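Probable nitrite reductase [nad(p)h] small subunit NIRD (Mycobacterium tuberculosis, PDB 4AIV) is the small subunit that associates with NirB and is probably required for the NADH-dependent reduction of nitrite to ammonium. Local coordinates at residues A[33-37]-A[47-51]; A[9-13]-A[27-31]. All coordinates share one frame; numbering follows the deposited sequence.

Contact 1. Residues A[33-37]-A[47-51]; sequences SQVAL and AVGNV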
loop_
_atom_site.group_PDB
_atom_site.type_symbol
_atom_site.label_atom_id
_atom_site.label_comp_id
_atom_site.label_asym_id
_atom_site.label_seq_id
_atom_site.Cartn_x
_atom_site.Cartn_y
_atom_site.Cartn_z
ATOM N N SER A 33 -2.341 10.066 8.154
ATOM C CA SER A 33 -2.844 8.943 7.355
ATOM C C SER A 33 -1.978 7.709 7.611
ATOM O O SER A 33 -0.757 7.819 7.760
ATOM C CB SER A 33 -2.810 9.263 5.854
ATOM O OG SER A 33 -3.474 10.477 5.572
ATOM N N GLN A 34 -2.618 6.546 7.667
ATOM C CA GLN A 34 -1.916 5.292 7.897
ATOM C C GLN A 34 -1.915 4.532 6.600
ATOM O O GLN A 34 -2.955 4.391 5.950
ATOM C CB GLN A 34 -2.619 4.438 8.951
ATOM C CG GLN A 34 -2.964 5.140 10.222
ATOM C CD GLN A 34 -3.661 4.193 11.158
ATOM O OE1 GLN A 34 -3.551 2.971 11.002
ATOM N NE2 GLN A 34 -4.393 4.736 12.124
ATOM N N VAL A 35 -0.747 4.014 6.246
ATOM C CA VAL A 35 -0.523 3.441 4.933
ATOM C C VAL A 35 0.082 2.037 5.036
ATOM O O VAL A 35 0.924 1.790 5.898
ATOM C CB VAL A 35 0.419 4.381 4.154
ATOM C CG1 VAL A 35 1.242 3.626 3.146
ATOM C CG2 VAL A 35 -0.391 5.509 3.514
ATOM N N ALA A 36 -0.377 1.113 4.192
ATOM C CA ALA A 36 0.278 -0.188 4.068
ATOM C C ALA A 36 1.205 -0.137 2.850
ATOM O O ALA A 36 0.739 0.048 1.713
ATOM C CB ALA A 36 -0.755 -1.304 3.909
ATOM N N LEU A 37 2.504 -0.287 3.092
ATOM C CA LEU A 37 3.514 -0.195 2.038
ATOM C C LEU A 37 4.099 -1.566 1.709
ATOM O O LEU A 37 4.510 -2.301 2.609
ATOM C CB LEU A 37 4.643 0.749 2.473
ATOM C CG LEU A 37 5.850 0.889 1.522
ATOM C CD1 LEU A 37 5.476 1.608 0.197
ATOM C CD2 LEU A 37 7.015 1.599 2.222
ATOM N N ALA A 47 1.649 1.759 -2.126
ATOM C CA ALA A 47 1.112 2.190 -0.833
ATOM C C ALA A 47 -0.401 2.317 -0.903
ATOM O O ALA A 47 -0.941 3.062 -1.746
ATOM C CB ALA A 47 1.740 3.519 -0.407
ATOM N N VAL A 48 -1.088 1.576 -0.030
ATOM C CA VAL A 48 -2.541 1.647 0.054
ATOM C C VAL A 48 -2.968 1.914 1.504
ATOM O O VAL A 48 -2.151 1.826 2.428
ATOM C CB VAL A 48 -3.238 0.358 -0.490
ATOM C CG1 VAL A 48 -2.929 0.161 -1.979
ATOM C CG2 VAL A 48 -2.829 -0.870 0.318
ATOM N N GLY A 49 -4.234 2.262 1.698
ATOM C CA GLY A 49 -4.758 2.462 3.043
ATOM C C GLY A 49 -4.458 1.279 3.956
ATOM O O GLY A 49 -4.594 0.128 3.552
ATOM N N ASN A 50 -4.036 1.559 5.183
ATOM C CA ASN A 50 -3.714 0.494 6.135
ATOM C C ASN A 50 -4.951 -0.066 6.847
ATOM O O ASN A 50 -4.893 -1.115 7.511
ATOM C CB ASN A 50 -2.700 0.995 7.170
ATOM C CG ASN A 50 -1.986 -0.135 7.877
ATOM O OD1 ASN A 50 -1.662 -1.167 7.270
ATOM N ND2 ASN A 50 -1.740 0.044 9.171
ATOM N N VAL A 51 -6.074 0.632 6.713
ATOM C CA VAL A 51 -7.290 0.221 7.403
ATOM C C VAL A 51 -8.199 -0.625 6.506
ATOM O O VAL A 51 -8.611 -0.189 5.426
ATOM C CB VAL A 51 -8.068 1.436 7.952
ATOM C CG1 VAL A 51 -9.327 0.977 8.674
ATOM C CG2 VAL A 51 -7.177 2.264 8.872
#
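A36 and V48 form the hydrogen-bonded pair of an antiparallel beta hairpin, strands 34-39 and 45-49, in the six-stranded sheet of this Rieske-like domain. A36 N donates to V48 O at a short 2.6 Å, and V48 N returns a bond to A36 O at 3.0 Å. A47 CA, in turn, directs its C-H at A36 O from 3.3 Å, so that carbonyl is approached by two donors. Past G49 the chain leaves strand geometry. N50 N still reaches Q34 O at 3.1 Å, but from 45° out of that carbonyl's plane.

Apolar groups fill in along the strands. V35 CG1 lies 3.6 Å from A47 CB, and both residues also touch Y101 of strand 100-105, while L37 CD1 meets the same A47 methyl more loosely. V48 CG2 and A36 CB touch on the other face of the sheet.

N50 closes the end of the contact. With CG anti to the backbone N (chi1 -161°), its side chain folds over the V35 peptide and crosses that of Q34, the two amide planes 55° apart. S61 N, outside the hairpin, hydrogen-bonds N50 OD1 and thereby anchors the carboxamide, whose OD1 rests 3.5 Å from A36 CB.

Contact 2. Residues A[9-13]-A[27-31]; sequences VWTTA and VLLDD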
loop_
_atom_site.group_PDB
_atom_site.type_symbol
_atom_site.label_atom_id
_atom_site.label_comp_id
_atom_site.label_asym_id
_atom_site.label_seq_id
_atom_site.Cartn_x
_atom_site.Cartn_y
_atom_site.Cartn_z
ATOM N N VAL A 9 2.811 15.667 -0.998
ATOM C CA VAL A 9 3.559 15.824 0.239
ATOM C C VAL A 9 4.186 14.493 0.600
ATOM O O VAL A 9 3.484 13.555 1.002
ATOM C CB VAL A 9 2.676 16.323 1.377
ATOM C CG1 VAL A 9 3.510 16.465 2.659
ATOM C CG2 VAL A 9 2.030 17.647 0.991
ATOM N N TRP A 10 5.507 14.412 0.435
ATOM C CA TRP A 10 6.222 13.144 0.554
ATOM C C TRP A 10 6.653 12.850 1.980
ATOM O O TRP A 10 7.187 13.716 2.680
ATOM C CB TRP A 10 7.445 13.110 -0.385
ATOM C CG TRP A 10 7.062 13.154 -1.845
ATOM C CD1 TRP A 10 7.020 14.255 -2.651
ATOM C CD2 TRP A 10 6.646 12.039 -2.648
ATOM N NE1 TRP A 10 6.621 13.892 -3.922
ATOM C CE2 TRP A 10 6.372 12.543 -3.946
ATOM C CE3 TRP A 10 6.474 10.671 -2.414
ATOM C CZ2 TRP A 10 5.943 11.717 -4.993
ATOM C CZ3 TRP A 10 6.045 9.850 -3.455
ATOM C CH2 TRP A 10 5.789 10.379 -4.728
ATOM N N THR A 11 6.405 11.612 2.395
ATOM C CA THR A 11 6.945 11.072 3.628
ATOM C C THR A 11 7.961 9.999 3.262
ATOM O O THR A 11 7.661 9.084 2.492
ATOM C CB THR A 11 5.834 10.449 4.505
ATOM O OG1 THR A 11 4.926 11.474 4.929
ATOM C CG2 THR A 11 6.425 9.768 5.735
ATOM N N THR A 12 9.166 10.108 3.811
ATOM C CA THR A 12 10.197 9.105 3.571
ATOM C C THR A 12 9.944 7.892 4.457
ATOM O O THR A 12 9.911 8.015 5.682
ATOM C CB THR A 12 11.606 9.686 3.841
ATOM O OG1 THR A 12 11.864 10.721 2.894
ATOM C CG2 THR A 12 12.686 8.618 3.713
ATOM N N ALA A 13 9.737 6.730 3.837
ATOM C CA ALA A 13 9.451 5.505 4.582
ATOM C C ALA A 13 10.722 4.844 5.106
ATOM O O ALA A 13 10.907 4.693 6.316
ATOM C CB ALA A 13 8.645 4.504 3.712
ATOM N N VAL A 27 3.098 2.628 7.476
ATOM C CA VAL A 27 3.813 3.899 7.422
ATOM C C VAL A 27 2.855 5.025 7.811
ATOM O O VAL A 27 1.698 5.039 7.391
ATOM C CB VAL A 27 4.373 4.161 5.998
ATOM C CG1 VAL A 27 5.087 5.511 5.922
ATOM C CG2 VAL A 27 5.308 3.034 5.582
ATOM N N LEU A 28 3.344 5.969 8.607
ATOM C CA LEU A 28 2.543 7.108 9.043
ATOM C C LEU A 28 2.907 8.344 8.219
ATOM O O LEU A 28 4.056 8.783 8.227
ATOM C CB LEU A 28 2.799 7.367 10.536
ATOM C CG LEU A 28 2.070 8.515 11.240
ATOM C CD1 LEU A 28 0.592 8.206 11.360
ATOM C CD2 LEU A 28 2.677 8.794 12.634
ATOM N N LEU A 29 1.939 8.918 7.512
ATOM C CA LEU A 29 2.226 10.098 6.701
ATOM C C LEU A 29 2.148 11.369 7.547
ATOM O O LEU A 29 1.710 11.338 8.701
ATOM C CB LEU A 29 1.292 10.189 5.495
ATOM C CG LEU A 29 1.224 8.961 4.579
ATOM C CD1 LEU A 29 0.306 9.238 3.373
ATOM C CD2 LEU A 29 2.630 8.523 4.132
ATOM N N ASP A 30 2.572 12.482 6.961
ATOM C CA ASP A 30 2.701 13.744 7.685
ATOM C C ASP A 30 1.386 14.204 8.331
ATOM O O ASP A 30 1.399 14.830 9.396
ATOM C CB ASP A 30 3.222 14.820 6.733
ATOM C CG ASP A 30 2.162 15.292 5.776
ATOM O OD1 ASP A 30 1.699 14.480 4.932
ATOM O OD2 ASP A 30 1.768 16.472 5.886
ATOM N N ASP A 31 0.253 13.876 7.708
ATOM C CA ASP A 31 -1.045 14.316 8.227
ATOM C C ASP A 31 -1.719 13.262 9.107
ATOM O O ASP A 31 -2.862 13.430 9.523
ATOM C CB ASP A 31 -1.981 14.720 7.084
ATOM C CG ASP A 31 -2.525 13.525 6.328
ATOM O OD1 ASP A 31 -1.885 12.448 6.358
ATOM O OD2 ASP A 31 -3.590 13.662 5.690
HETATM O O HOH W 1 3.033 12.641 3.565
#
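Strands 7-15 and 25-28 are the two outermost strands of the six-stranded antiparallel sheet, and the curl of the sheet brings these edges near each other, with no backbone-to-backbone hydrogen bond between 9-13 and 27-31. A methyl pair, A13 CB and V27 CG2 at 4.1 Å, marks one end. T11 occupies the middle: its CG2 stands 3.6 Å from L28 O, and its CB receives L29 CD2 at 3.8 Å. The T11 hydroxyl, placed anti to its own carbonyl carbon (chi1 -65°), turns to D30, whose N gives it a weak, bent bond of 3.3 Å (127° at the hydrogen).

A water completes the junction. It accepts a hydrogen bond from T11 OG1 at 2.6 Å and donates to V9 O at 2.8 Å and to D30 OD1 at 2.7 Å, tying strand 7-15 to the turn that follows strand 25-28. V9 CG1 packs against the D30 carboxylate, the two side chains crossing at about a right angle. R115 of strand 110-117 forms a salt bridge with D30 OD1, which would tend to keep D30 ionised. The polar link across the segments thus rests on the water and one weak bond, while the salt bridge ties D30 to strand 110-117.

Overall arrangement
Contact 1 is a buried hairpin near the centre of the chain, whereas contact 2 lies about 12 Å from that centre, at the surface. The first is held by direct backbone bonds between neighbouring strands; the second, between one edge strand and the end of the other with its following turn, depends on a bridging water, one weak bond and methyl packing. Their centres are about 10 Å apart, and strands 25-28 and 34-39, adjacent in both sequence and sheet, connect them: V35 O and V27 N probably hydrogen-bond at 2.8 Å, and V35 CG2 packs on L29 CD1. Strand 34-39 thus bonds to 45-49 on one side and 25-28 on the other, and L37 CD2 reaches A13 CB of strand 7-15.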